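Local structure of cyclase (Streptomyces sp. R1128, 3TFZ) at residues A[28-31]-A[32-36]; A[83-86]-A[87-91]. The protein probably cyclises and aromatises the polyketide chain of the R1128 biosynthetic pathway, within a helix-grip fold of the Bet v 1-like superfamily. All coordinates share one frame; numbering follows the deposited sequence.

Interaction 1: residues A[28-31]-A[32-36]; sequences LGYA and DIFPP. With K (potassium ion), chain G.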
ATOM      1  N   LEU A  28      -2.370 -13.842  20.416  1.00 24.84           N
ATOM      2  CA  LEU A  28      -2.344 -15.298  20.652  1.00 28.86           C
ATOM      3  C   LEU A  28      -2.648 -16.113  19.356  1.00 27.54           C
ATOM      4  O   LEU A  28      -2.169 -17.211  19.224  1.00 30.97           O
ATOM      5  CB  LEU A  28      -3.340 -15.698  21.722  1.00 31.07           C
ATOM      6  CG  LEU A  28      -3.130 -15.998  23.228  1.00 35.80           C
ATOM      7  CD1 LEU A  28      -1.714 -15.847  23.738  1.00 37.69           C
ATOM      8  CD2 LEU A  28      -4.214 -15.364  24.160  1.00 34.31           C
ATOM      9  N   GLY A  29      -3.480 -15.599  18.442  1.00 25.48           N
ATOM     10  CA  GLY A  29      -3.676 -16.225  17.139  1.00 22.40           C
ATOM     11  C   GLY A  29      -2.546 -16.049  16.111  1.00 20.72           C
ATOM     12  O   GLY A  29      -2.653 -16.584  15.122  1.00 19.51           O
ATOM     13  N   TYR A  30      -1.530 -15.225  16.323  1.00 21.48           N
ATOM     14  CA  TYR A  30      -0.530 -14.883  15.258  1.00 22.58           C
ATOM     15  C   TYR A  30       0.322 -16.076  14.734  1.00 23.87           C
ATOM     16  O   TYR A  30       0.683 -16.053  13.580  1.00 22.77           O
ATOM     17  CB  TYR A  30       0.420 -13.756  15.691  1.00 21.54           C
ATOM     18  CG  TYR A  30      -0.146 -12.296  15.533  1.00 24.60           C
ATOM     19  CD1 TYR A  30       0.729 -11.167  15.472  1.00 17.59           C
ATOM     20  CD2 TYR A  30      -1.551 -12.043  15.505  1.00 18.79           C
ATOM     21  CE1 TYR A  30       0.176  -9.841  15.387  1.00 16.89           C
ATOM     22  CE2 TYR A  30      -2.065 -10.714  15.440  1.00 15.53           C
ATOM     23  CZ  TYR A  30      -1.200  -9.635  15.383  1.00 14.95           C
ATOM     24  OH  TYR A  30      -1.688  -8.327  15.264  1.00 16.07           O
ATOM     25  N   ALA A  31       0.642 -17.081  15.587  1.00 23.62           N
ATOM     26  CA  ALA A  31       1.440 -18.209  15.164  1.00 24.49           C
ATOM     27  C   ALA A  31       0.609 -19.123  14.222  1.00 25.02           C
ATOM     28  O   ALA A  31       1.100 -19.697  13.264  1.00 24.63           O
ATOM     29  CB  ALA A  31       1.950 -19.000  16.409  1.00 25.11           C
ATOM     30  N   ASP A  32      -0.666 -19.258  14.487  1.00 27.14           N
ATOM     31  CA  ASP A  32      -1.603 -19.907  13.522  1.00 28.62           C
ATOM     32  C   ASP A  32      -1.832 -19.181  12.200  1.00 27.41           C
ATOM     33  O   ASP A  32      -1.827 -19.825  11.178  1.00 29.43           O
ATOM     34  CB  ASP A  32      -2.948 -20.182  14.194  1.00 28.14           C
ATOM     35  CG  ASP A  32      -2.802 -21.101  15.359  1.00 33.61           C
ATOM     36  OD1 ASP A  32      -3.517 -20.860  16.376  1.00 40.02           O
ATOM     37  OD2 ASP A  32      -1.940 -22.034  15.264  1.00 31.22           O
ATOM     38  N   ILE A  33      -1.973 -17.867  12.246  1.00 24.66           N
ATOM     39  CA  ILE A  33      -2.445 -16.989  11.148  1.00 24.26           C
ATOM     40  C   ILE A  33      -1.249 -16.454  10.288  1.00 24.29           C
ATOM     41  O   ILE A  33      -1.407 -16.168   9.074  1.00 24.66           O
ATOM     42  CB  ILE A  33      -3.369 -15.904  11.894  1.00 24.02           C
ATOM     43  CG1 ILE A  33      -4.704 -16.535  12.247  1.00 23.89           C
ATOM     44  CG2 ILE A  33      -3.363 -14.345  11.428  1.00 23.40           C
ATOM     45  CD1 ILE A  33      -5.325 -15.861  13.454  1.00 27.19           C
ATOM     46  N   PHE A  34      -0.046 -16.372  10.873  1.00 23.49           N
ATOM     47  CA  PHE A  34       1.152 -15.840  10.142  1.00 22.15           C
ATOM     48  C   PHE A  34       2.047 -16.957   9.890  1.00 23.19           C
ATOM     49  O   PHE A  34       2.529 -17.529  10.842  1.00 26.23           O
ATOM     50  CB  PHE A  34       1.912 -14.758  10.895  1.00 22.38           C
ATOM     51  CG  PHE A  34       1.131 -13.413  11.028  1.00 20.42           C
ATOM     52  CD1 PHE A  34       0.333 -13.171  12.068  1.00 20.65           C
ATOM     53  CD2 PHE A  34       1.223 -12.462  10.090  1.00 24.90           C
ATOM     54  CE1 PHE A  34      -0.397 -12.014  12.175  1.00 24.49           C
ATOM     55  CE2 PHE A  34       0.465 -11.274  10.206  1.00 29.22           C
ATOM     56  CZ  PHE A  34      -0.314 -11.047  11.250  1.00 18.10           C
ATOM     57  N   PRO A  35       2.149 -17.405   8.618  1.00 22.83           N
ATOM     58  CA  PRO A  35       3.007 -18.582   8.345  1.00 24.04           C
ATOM     59  C   PRO A  35       4.464 -18.468   8.842  1.00 25.15           C
ATOM     60  O   PRO A  35       5.001 -19.412   9.398  1.00 24.47           O
ATOM     61  CB  PRO A  35       2.836 -18.811   6.803  1.00 23.82           C
ATOM     62  CG  PRO A  35       1.298 -18.211   6.556  1.00 20.34           C
ATOM     63  CD  PRO A  35       1.393 -16.944   7.407  1.00 20.30           C
ATOM     64  N   PRO A  36       5.098 -17.304   8.685  1.00 25.17           N
ATOM     65  CA  PRO A  36       6.532 -17.335   9.156  1.00 25.59           C
ATOM     66  C   PRO A  36       6.631 -17.210  10.679  1.00 24.94           C
ATOM     67  O   PRO A  36       7.662 -17.570  11.242  1.00 24.44           O
ATOM     68  CB  PRO A  36       7.153 -16.081   8.469  1.00 26.75           C
ATOM     69  CG  PRO A  36       6.034 -15.537   7.474  1.00 25.52           C
ATOM     70  CD  PRO A  36       4.714 -15.986   8.135  1.00 22.62           C
TER
HETATM   71  K     K G 170       2.823 -20.107  11.577  1.00 37.20           K
HETATM   72  O   HOH W   1       0.430 -20.377   9.949  1.00 24.33           O

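Interaction 2: residues A[83-86]-A[87-91]; sequences LETA and PIVGH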
ATOM      1  N   LEU A  83      11.343  -3.799  21.351  1.00 23.60           N
ATOM      2  CA  LEU A  83      12.177  -3.539  22.552  1.00 28.17           C
ATOM      3  C   LEU A  83      13.442  -4.393  22.551  1.00 30.33           C
ATOM      4  O   LEU A  83      14.373  -4.132  23.304  1.00 34.29           O
ATOM      5  CB  LEU A  83      11.405  -3.826  23.852  1.00 28.57           C
ATOM      6  CG  LEU A  83      10.081  -3.056  23.999  1.00 30.41           C
ATOM      7  CD1 LEU A  83       9.446  -3.329  25.378  1.00 27.05           C
ATOM      8  CD2 LEU A  83      10.236  -1.497  23.663  1.00 23.57           C
ATOM      9  N   GLU A  84      13.407  -5.472  21.778  1.00 30.58           N
ATOM     10  CA  GLU A  84      14.546  -6.311  21.527  1.00 32.32           C
ATOM     11  C   GLU A  84      14.363  -6.657  20.041  1.00 30.21           C
ATOM     12  O   GLU A  84      13.257  -6.835  19.608  1.00 28.39           O
ATOM     13  CB  GLU A  84      14.624  -7.512  22.555  1.00 34.84           C
ATOM     14  CG  GLU A  84      15.294  -7.011  23.956  1.00 41.01           C
ATOM     15  CD  GLU A  84      15.026  -7.897  25.148  1.00 52.71           C
ATOM     16  OE1 GLU A  84      13.977  -7.745  25.829  1.00 58.27           O
ATOM     17  OE2 GLU A  84      15.887  -8.750  25.427  1.00 58.75           O
ATOM     18  N   THR A  85      15.441  -6.665  19.271  1.00 30.40           N
ATOM     19  CA  THR A  85      15.320  -6.744  17.819  1.00 30.59           C
ATOM     20  C   THR A  85      16.252  -7.869  17.286  1.00 30.28           C
ATOM     21  O   THR A  85      16.799  -8.616  18.051  1.00 32.53           O
ATOM     22  CB  THR A  85      15.624  -5.370  17.145  1.00 29.41           C
ATOM     23  OG1 THR A  85      16.986  -5.015  17.368  1.00 30.91           O
ATOM     24  CG2 THR A  85      14.835  -4.268  17.772  1.00 29.70           C
ATOM     25  N   ALA A  86      16.267  -8.101  15.998  1.00 27.69           N
ATOM     26  CA  ALA A  86      17.199  -9.073  15.417  1.00 27.51           C
ATOM     27  C   ALA A  86      18.552  -8.381  15.298  1.00 25.98           C
ATOM     28  O   ALA A  86      18.590  -7.146  15.249  1.00 24.47           O
ATOM     29  CB  ALA A  86      16.693  -9.473  13.990  1.00 24.26           C
ATOM     30  N   PRO A  87      19.661  -9.156  15.244  1.00 26.87           N
ATOM     31  CA  PRO A  87      21.054  -8.521  15.249  1.00 26.72           C
ATOM     32  C   PRO A  87      21.341  -7.363  14.252  1.00 24.57           C
ATOM     33  O   PRO A  87      22.050  -6.460  14.610  1.00 26.87           O
ATOM     34  CB  PRO A  87      22.034  -9.689  15.035  1.00 27.05           C
ATOM     35  CG  PRO A  87      21.210 -10.916  15.543  1.00 30.62           C
ATOM     36  CD  PRO A  87      19.706 -10.626  15.258  1.00 28.25           C
ATOM     37  N   ILE A  88      20.801  -7.377  13.057  1.00 23.02           N
ATOM     38  CA  ILE A  88      21.127  -6.358  12.071  1.00 22.46           C
ATOM     39  C   ILE A  88      20.201  -5.143  12.246  1.00 21.07           C
ATOM     40  O   ILE A  88      20.343  -4.136  11.552  1.00 20.00           O
ATOM     41  CB  ILE A  88      21.063  -6.914  10.626  1.00 23.23           C
ATOM     42  CG1 ILE A  88      19.603  -7.345  10.314  1.00 23.36           C
ATOM     43  CG2 ILE A  88      22.143  -8.089  10.473  1.00 20.41           C
ATOM     44  CD1 ILE A  88      19.070  -6.935   8.870  1.00 21.90           C
ATOM     45  N   VAL A  89      19.284  -5.220  13.224  1.00 20.79           N
ATOM     46  CA  VAL A  89      18.227  -4.169  13.309  1.00 18.72           C
ATOM     47  C   VAL A  89      18.552  -3.276  14.426  1.00 18.59           C
ATOM     48  O   VAL A  89      18.892  -3.761  15.527  1.00 17.55           O
ATOM     49  CB  VAL A  89      16.768  -4.772  13.503  1.00 18.97           C
ATOM     50  CG1 VAL A  89      15.738  -3.690  13.917  1.00 15.84           C
ATOM     51  CG2 VAL A  89      16.363  -5.506  12.318  1.00 15.20           C
ATOM     52  N   GLY A  90      18.476  -1.973  14.167  1.00 18.69           N
ATOM     53  CA  GLY A  90      18.875  -1.011  15.205  1.00 18.31           C
ATOM     54  C   GLY A  90      17.594  -0.452  15.708  1.00 22.29           C
ATOM     55  O   GLY A  90      17.416  -0.293  16.910  1.00 24.05           O
ATOM     56  N   HIS A  91      16.603  -0.212  14.817  1.00 22.61           N
ATOM     57  CA  HIS A  91      15.301   0.277  15.316  1.00 21.85           C
ATOM     58  C   HIS A  91      14.209  -0.229  14.444  1.00 20.00           C
ATOM     59  O   HIS A  91      14.438  -0.392  13.259  1.00 16.97           O
ATOM     60  CB  HIS A  91      15.307   1.812  15.434  1.00 24.36           C
ATOM     61  CG  HIS A  91      16.229   2.313  16.546  1.00 36.80           C
ATOM     62  ND1 HIS A  91      17.563   2.657  16.340  1.00 41.70           N
ATOM     63  CD2 HIS A  91      15.998   2.493  17.887  1.00 40.14           C
ATOM     64  CE1 HIS A  91      18.085   3.073  17.485  1.00 46.96           C
ATOM     65  NE2 HIS A  91      17.161   2.977  18.436  1.00 45.79           N
TER

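Interaction 1: residues A[28-31]-A[32-36]
The short helix 30-33 of this helix-grip fold ends in a potassium site, and the contact between Tyr30 and Phe34 spans its last turn. Two i to i+4 backbone bonds define that turn: Ile33 N donates to Gly29 O, and Phe34 N reaches Tyr30 O at 2.8 Å with an N-H...O angle of 142°. Phe34, the first residue with non-helical backbone angles, sends its ring beside that of Tyr30. Its CG stands anti to the carbonyl carbon (chi1 -69°), which sets the CE1 corner over one face of the phenol, 3.4 Å from Tyr30 CG. The pair is edge-to-face, with planes at 59° and centroids 4.6 Å apart. The Phe34 side chain also touches Asp149, Ala152 and Val153 of helix 131-164, while Tyr30 OH is hydrogen-bonded to Leu24 O and Arg69 NH1. Replacing Tyr30 by alanine would probably leave the Phe34 edge without the face it packs on, and Leu24 O and Arg69 NH1 without their hydroxyl partner. As the chain leaves the helix, its carbonyls converge on the potassium ion: Ala31 O lies 2.5 Å from the metal and Phe34 O 2.7 Å, with Pro35 O at a longer 3.2 Å. Thr37 O completes the protein ligands, and a water 2.9 Å from the potassium ion also donates a hydrogen bond to Asp32 O.

Interaction 2: residues A[83-86]-A[87-91]
Thr85 and Val89 meet across a type I beta turn, Ala86 to Val89, in the connection that leads from strand 77-82 into strand 89-100 of the antiparallel sheet. The turn is closed by its defining i to i+3 bond, Val89 N to Ala86 O, at 2.9 Å with an N-H...O angle of 155°. Pro87 and Ile88 fill the two corner positions; the ring of Pro87 fixes its phi near the value the first of them requires, and its ring atom CD lies 3.5 Å from Ala86 CB.

One residue outside the turn, Thr85 OG1 adds a second link by donating to Val89 O at 2.9 Å. The hydroxyl approaches from above the carbonyl plane, 54° out of it. This reach follows from the first torsion, which places OG1 between the backbone N and the carbonyl carbon (chi1 65°). Val89 is therefore held through both its N-H and its C=O, by two successive residues of the incoming chain. The apolar side of the same pair packs as well: Val89 CG1, anti to its own backbone N, lies 3.6 Å from Thr85 CB. The other methyl, CG2, comes no nearer than 4.3 Å to Ala86 CB, a looser contact.

Farther out, Met137 and Leu138 of helix 131-164 pack on Ile88, and Leu138 touches Val89 too. At both ends the chain enters the sheet through a classic beta bulge: Leu83 and Glu84 both face Thr66, while Gly90 and His91 both face Val115, and backbone hydrogen bonds join each pair to the residue it faces. The Ile88 backbone pairs with that of Arg117, whose side-chain NE is hydrogen-bonded to Pro87 O.

In the fold
Both interactions are local turns, with centres about 21 Å apart and nearest atoms about 12 Å apart, so they do not touch. Each is partly buried, and each sets side chains against the long helix 131-164: interaction 1 through Ile33 and Phe34 at Asp149 to Glu156, interaction 2 through Ile88 and Val89 at Met137 and Leu138. The two thus meet that helix at separate positions along its length. Their chemistry differs with their place. Residues 28-36 pair a buried aromatic contact with carbonyls gathered round a cation, whereas 83-91, the connection between strands 77-82 and 89-100, is closed by a backbone bond, a hydroxyl-to-carbonyl bond and small aliphatic contacts, without a metal.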